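Local structure of protein (lectin) (1B2P) at the interface of chains A and B and the interface of chains A and C. The protein binds mannose specifically as a bulb lectin of the monocot family, and probably agglutinates cells by presenting several sugar sites on one oligomer. Numbering follows the deposited sequence. Chains: chain A/B/C, Protein (lectin).

Two different interfaces of chain A are sampled here. Contact 1 faces chain B and is built on strands 22-27 and 30-36, whereas contacts 2 and 3 both belong to the interface with chain C. Contacts 2 and 3 lie about 15 Å apart between the centres of their C-alpha atoms and share strand 105-109, which supplies C:Val105 and C:Val106 to one and A:Tyr108 to the other. Contact 1 is about 18 Å from contact 3 and about 31 Å from contact 2. Both interfaces are two-fold symmetric, and together they could account for the four subunits of the deposited assembly.

Contact 1: the interface of chains A and B. Residues chain A 24, 26, 31; chain B 26, 28, 31.
A:Glu24 turns one face of its carboxylate to B:Leu26, whose CD2 methyl lies above that plane, 3.6 Å from OE1. A:Val31, from the same chain, brings its CG1 methyl to the same side of the carboxylate. The other carboxylate oxygen, OE2, holds a water at 2.8 Å, somewhat out of the plane on this same side. The water passes on to the backbone carbonyl O of B:Gly28, 2.7 Å away, and ties the acid of one chain to the turn between strands 22-27 and 30-36 of the other. The acid reaches this point through an extended chain, with CG anti to the backbone N (chi1 172°), and lies alongside B:Leu26, pointing the other way.

The hydrophobic centre is A:Leu26 against B:Leu26, two copies of one residue meeting tip to tip. CG of A:Leu26 is 3.6 Å from CD1 of B:Leu26. Some of their methyls are modelled too close, so the exact rotation of the two tips is doubtful, although their facing one another is not. Behind them, A:Val31 and B:Val31 touch through their CG2 methyls at 3.9 Å, each set beside its own backbone N.

This is a small apolar patch with a water-bridged rim. It helps join chains A and B across their two-fold axis, and probably contributes to the tetramer that would let the lectin present several mannose sites at once.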
# COMPACT_ATOMS: atom_id res chain seq x y z
N GLU A 24 -9.85 -4.26 3.92
CA GLU A 24 -9.48 -5.25 2.88
C GLU A 24 -8.02 -5.62 3.07
O GLU A 24 -7.18 -4.67 3.12
CB GLU A 24 -9.69 -4.73 1.48
CG GLU A 24 -9.19 -5.59 0.34
CD GLU A 24 -9.45 -4.93 -0.99
OE1 GLU A 24 -8.64 -4.04 -1.36
OE2 GLU A 24 -10.49 -5.20 -1.55
N LEU A 26 -4.99 -8.83 1.59
CA LEU A 26 -4.80 -9.98 0.70
C LEU A 26 -4.11 -11.12 1.44
O LEU A 26 -3.23 -10.85 2.27
CB LEU A 26 -3.85 -9.47 -0.42
CG LEU A 26 -4.36 -8.95 -1.73
CD1 LEU A 26 -5.47 -7.95 -1.48
CD2 LEU A 26 -3.16 -8.43 -2.57
N VAL A 31 -8.76 -12.28 -1.49
CA VAL A 31 -9.02 -10.92 -1.00
C VAL A 31 -9.99 -11.10 0.16
O VAL A 31 -11.12 -11.58 -0.11
CB VAL A 31 -9.52 -10.07 -2.15
CG1 VAL A 31 -9.93 -8.67 -1.74
CG2 VAL A 31 -8.43 -9.94 -3.25
N LEU B 26 -4.47 -5.32 -7.56
CA LEU B 26 -5.80 -5.90 -7.39
C LEU B 26 -6.80 -5.21 -8.32
O LEU B 26 -6.69 -3.99 -8.53
CB LEU B 26 -6.20 -5.58 -5.93
CG LEU B 26 -6.00 -6.56 -4.81
CD1 LEU B 26 -4.59 -7.11 -4.87
CD2 LEU B 26 -6.40 -5.89 -3.47
N GLY B 28 -10.80 -5.23 -8.06
CA GLY B 28 -11.89 -5.98 -7.43
C GLY B 28 -11.45 -7.09 -6.58
O GLY B 28 -10.60 -6.87 -5.73
N VAL B 31 -6.67 -10.82 -8.25
CA VAL B 31 -5.27 -10.47 -8.01
C VAL B 31 -4.58 -10.71 -9.35
O VAL B 31 -4.55 -11.89 -9.78
CB VAL B 31 -4.74 -11.28 -6.85
CG1 VAL B 31 -3.25 -11.08 -6.59
CG2 VAL B 31 -5.50 -10.93 -5.55
O HOH W 1 -10.28 -4.67 -4.26

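Contact 2: the interface of chains A and C. Residues chain A 113-117; chain C 104-106.
The A:Thr115 and C:Asn104 side chains run antiparallel alongside each other, while A:Thr115 and C:Val105 cross at a slant, and this interleaving seats the segment after strand 111-114 of chain A along strand 105-109 of chain C. The two strands form an antiparallel bridge at A:Ala114 and C:Val106, so the C-terminal segment of one subunit extends a sheet of the other, the strand exchange typical of this lectin family.

Backbone and side chain of A:Thr115 both take part. Its N donates to the carbonyl O of C:Val105 at 2.9 Å, in the carbonyl plane. Its OG1, placed between the backbone N and the carbonyl carbon (chi1 54°), accepts from C:Val105 N at 3.1 Å. The two residues therefore grip each other through a pair of bonds. CG2 of the threonine lies on the other branch, 3.7 Å from CB of C:Val105. At the bridge itself the A:Ala114 methyl packs against CG2 of C:Val106 at 3.9 Å.

A:Thr117 OG1 stands behind A:Thr115 OG1, hydrogen bonded to it at 2.8 Å, and helps hold the hydroxyl that C:Val105 uses. C:Asn104 turns its amide oxygen into the bend of chain A. A:Thr117 N donates to that OD1 at 3.2 Å, approaching from above the amide plane, 55° out of it. A:Gln116 N is also near, 2.9 Å from C:Asn104 OD1, but its N-H points elsewhere.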
# COMPACT_ATOMS: atom_id res chain seq x y z
N TRP A 113 -0.29 -0.51 26.97
CA TRP A 113 0.86 0.36 27.06
C TRP A 113 1.05 1.10 25.77
O TRP A 113 0.62 0.62 24.67
CB TRP A 113 2.14 -0.55 27.30
CG TRP A 113 3.42 0.22 27.32
CD1 TRP A 113 3.88 0.89 28.45
CD2 TRP A 113 4.34 0.38 26.25
NE1 TRP A 113 5.07 1.46 28.05
CE2 TRP A 113 5.41 1.18 26.77
CE3 TRP A 113 4.39 -0.03 24.94
CZ2 TRP A 113 6.45 1.53 25.94
CZ3 TRP A 113 5.46 0.29 24.13
CH2 TRP A 113 6.48 1.09 24.66
N ALA A 114 1.67 2.28 25.83
CA ALA A 114 1.95 2.99 24.63
C ALA A 114 3.32 3.75 24.76
O ALA A 114 3.61 4.05 25.95
CB ALA A 114 0.87 4.09 24.32
N THR A 115 3.83 4.14 23.61
CA THR A 115 5.06 5.02 23.68
C THR A 115 4.68 6.45 24.11
O THR A 115 5.67 7.15 24.47
CB THR A 115 5.72 5.00 22.33
OG1 THR A 115 4.65 5.42 21.33
CG2 THR A 115 6.30 3.61 21.92
N GLN A 116 3.43 6.83 24.02
CA GLN A 116 2.96 8.18 24.39
C GLN A 116 3.63 9.21 23.49
O GLN A 116 4.29 10.18 23.93
CB GLN A 116 3.25 8.56 25.84
CG GLN A 116 2.50 7.59 26.72
CD GLN A 116 2.61 8.05 28.21
OE1 GLN A 116 1.76 8.77 28.66
NE2 GLN A 116 3.63 7.61 28.90
N THR A 117 3.55 9.11 22.19
CA THR A 117 4.23 9.87 21.17
C THR A 117 3.19 10.56 20.24
O THR A 117 3.60 10.84 19.10
CB THR A 117 5.23 9.10 20.32
OG1 THR A 117 4.61 7.81 19.95
CG2 THR A 117 6.40 8.74 21.22
N ASN C 104 1.13 7.61 17.89
CA ASN C 104 1.29 6.78 19.07
C ASN C 104 1.54 5.31 18.62
O ASN C 104 1.03 4.96 17.52
CB ASN C 104 0.05 6.84 19.93
CG ASN C 104 0.32 6.75 21.40
OD1 ASN C 104 1.55 6.64 21.80
ND2 ASN C 104 -0.60 6.81 22.30
N VAL C 105 2.35 4.63 19.43
CA VAL C 105 2.54 3.14 19.17
C VAL C 105 1.88 2.53 20.34
O VAL C 105 2.26 2.81 21.52
CB VAL C 105 4.02 2.81 19.12
CG1 VAL C 105 4.13 1.26 19.07
CG2 VAL C 105 4.68 3.44 17.86
N VAL C 106 0.86 1.64 20.14
CA VAL C 106 0.04 1.20 21.30
C VAL C 106 -0.14 -0.33 21.25
O VAL C 106 -0.24 -0.86 20.15
CB VAL C 106 -1.36 1.85 21.29
CG1 VAL C 106 -2.17 1.52 22.52
CG2 VAL C 106 -1.24 3.40 21.14

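Contact 3: the interface of chains A and C. Residues chain A 2, 96, 98, 100-101, 108; chain C 2-3, 5, 96.
A:Asn2 meets C:Asn2 amide to amide, coming from opposite directions with the planes turned 37° apart. A:Asn2, C:Val96 and C:Phe5 bury the most surface here, each in a different part of the patch. As modelled, the asparagines pair like with like: OD1 faces OD1 at 3.2 Å, a clash between acceptors, and ND2 faces ND2. The second torsion is 159° in A:Asn2 and -21° in C:Asn2, a half-turn apart, so one amide was probably built with its oxygen and nitrogen exchanged. Flipping either would give two complementary N-to-O pairs.

C:Val96 crosses A:Tyr108 at about a right angle and sets its CG1 methyl over the phenol face, 3.8 Å from the ring centroid, in a CH-pi contact. The other methyl, CG2, lies toward CG and CD2 of the same ring.

C:Phe5 lays its CZ/CE1 rim against two neighbouring residues of chain A. Its CZ touches CD of A:Pro101 at 3.6 Å, and its CE1 meets the amide of A:Gln100, which stands nearly perpendicular to the ring. Next to it, CD1 of C:Ile3 reaches tip to tip toward CG1 of A:Val98 at 3.8 Å, while CG1 of C:Ile3 lies over one face of the phenyl ring. With C:Phe5 and C:Val96 this makes an apolar stretch of the two-fold A/C interface, beside the asparagine pair.

The A:Gln100 amide is oriented within its own chain: OE1 accepts from A:Tyr108 OH at 2.6 Å, on a lone pair.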
# COMPACT_ATOMS: atom_id res chain seq x y z
N ASN A 2 -6.64 -2.20 7.28
CA ASN A 2 -6.96 -3.44 8.06
C ASN A 2 -7.55 -3.12 9.36
O ASN A 2 -7.80 -4.05 10.14
CB ASN A 2 -5.67 -4.22 8.21
CG ASN A 2 -4.50 -3.53 8.95
OD1 ASN A 2 -3.61 -4.28 9.42
ND2 ASN A 2 -4.64 -2.26 9.10
N VAL A 96 -9.32 -1.48 19.17
CA VAL A 96 -9.19 -1.60 17.71
C VAL A 96 -9.81 -2.95 17.21
O VAL A 96 -9.95 -3.89 17.98
CB VAL A 96 -7.71 -1.64 17.19
CG1 VAL A 96 -6.98 -0.30 17.51
CG2 VAL A 96 -6.92 -2.75 17.95
N VAL A 98 -9.45 -5.53 14.04
CA VAL A 98 -8.48 -5.78 13.00
C VAL A 98 -8.96 -6.94 12.08
O VAL A 98 -9.38 -7.94 12.69
CB VAL A 98 -7.14 -6.29 13.66
CG1 VAL A 98 -6.06 -6.48 12.62
CG2 VAL A 98 -6.72 -5.26 14.77
N GLN A 100 -7.55 -9.71 10.10
CA GLN A 100 -6.16 -10.32 10.23
C GLN A 100 -5.84 -11.25 9.12
O GLN A 100 -6.74 -11.78 8.43
CB GLN A 100 -6.21 -11.24 11.47
CG GLN A 100 -6.56 -10.36 12.72
CD GLN A 100 -6.39 -11.05 14.01
OE1 GLN A 100 -6.25 -10.40 15.06
NE2 GLN A 100 -6.49 -12.40 14.15
N PRO A 101 -4.53 -11.51 8.88
CA PRO A 101 -4.16 -12.37 7.76
C PRO A 101 -4.72 -13.76 7.99
O PRO A 101 -4.84 -14.42 6.92
CB PRO A 101 -2.62 -12.47 7.97
CG PRO A 101 -2.29 -11.05 8.50
CD PRO A 101 -3.39 -10.75 9.50
N TYR A 108 -9.56 -5.92 19.89
CA TYR A 108 -8.67 -5.95 21.02
C TYR A 108 -8.76 -4.64 21.86
O TYR A 108 -8.88 -3.62 21.22
CB TYR A 108 -7.19 -5.95 20.42
CG TYR A 108 -6.80 -7.17 19.62
CD1 TYR A 108 -6.24 -8.24 20.33
CD2 TYR A 108 -6.98 -7.24 18.25
CE1 TYR A 108 -5.86 -9.39 19.62
CE2 TYR A 108 -6.58 -8.38 17.51
CZ TYR A 108 -6.05 -9.42 18.28
OH TYR A 108 -5.66 -10.54 17.55
N ASN C 2 1.45 -1.99 9.54
CA ASN C 2 1.16 -1.15 10.67
C ASN C 2 1.02 -1.94 11.97
O ASN C 2 0.79 -1.35 13.02
CB ASN C 2 -0.13 -0.27 10.52
CG ASN C 2 -1.42 -1.13 10.35
OD1 ASN C 2 -1.21 -2.27 9.96
ND2 ASN C 2 -2.53 -0.49 10.70
N ILE C 3 1.19 -3.28 11.94
CA ILE C 3 0.81 -4.02 13.15
C ILE C 3 1.79 -5.19 13.36
O ILE C 3 2.38 -5.72 12.37
CB ILE C 3 -0.62 -4.61 12.88
CG1 ILE C 3 -1.08 -5.45 14.03
CG2 ILE C 3 -0.63 -5.48 11.61
CD1 ILE C 3 -2.68 -5.31 13.97
N PHE C 5 1.69 -8.81 15.51
CA PHE C 5 0.84 -9.64 16.35
C PHE C 5 1.65 -10.43 17.38
O PHE C 5 2.85 -10.71 17.16
CB PHE C 5 0.30 -10.76 15.34
CG PHE C 5 -0.68 -10.13 14.34
CD1 PHE C 5 -2.02 -10.06 14.70
CD2 PHE C 5 -0.24 -9.80 13.09
CE1 PHE C 5 -2.93 -9.51 13.78
CE2 PHE C 5 -1.11 -9.23 12.14
CZ PHE C 5 -2.44 -9.13 12.54
N VAL C 96 -2.09 -7.08 20.03
CA VAL C 96 -1.47 -6.51 18.87
C VAL C 96 -0.71 -5.15 19.22
O VAL C 96 -1.19 -4.50 20.15
CB VAL C 96 -2.47 -6.12 17.73
CG1 VAL C 96 -3.11 -7.46 17.17
CG2 VAL C 96 -3.63 -5.26 18.25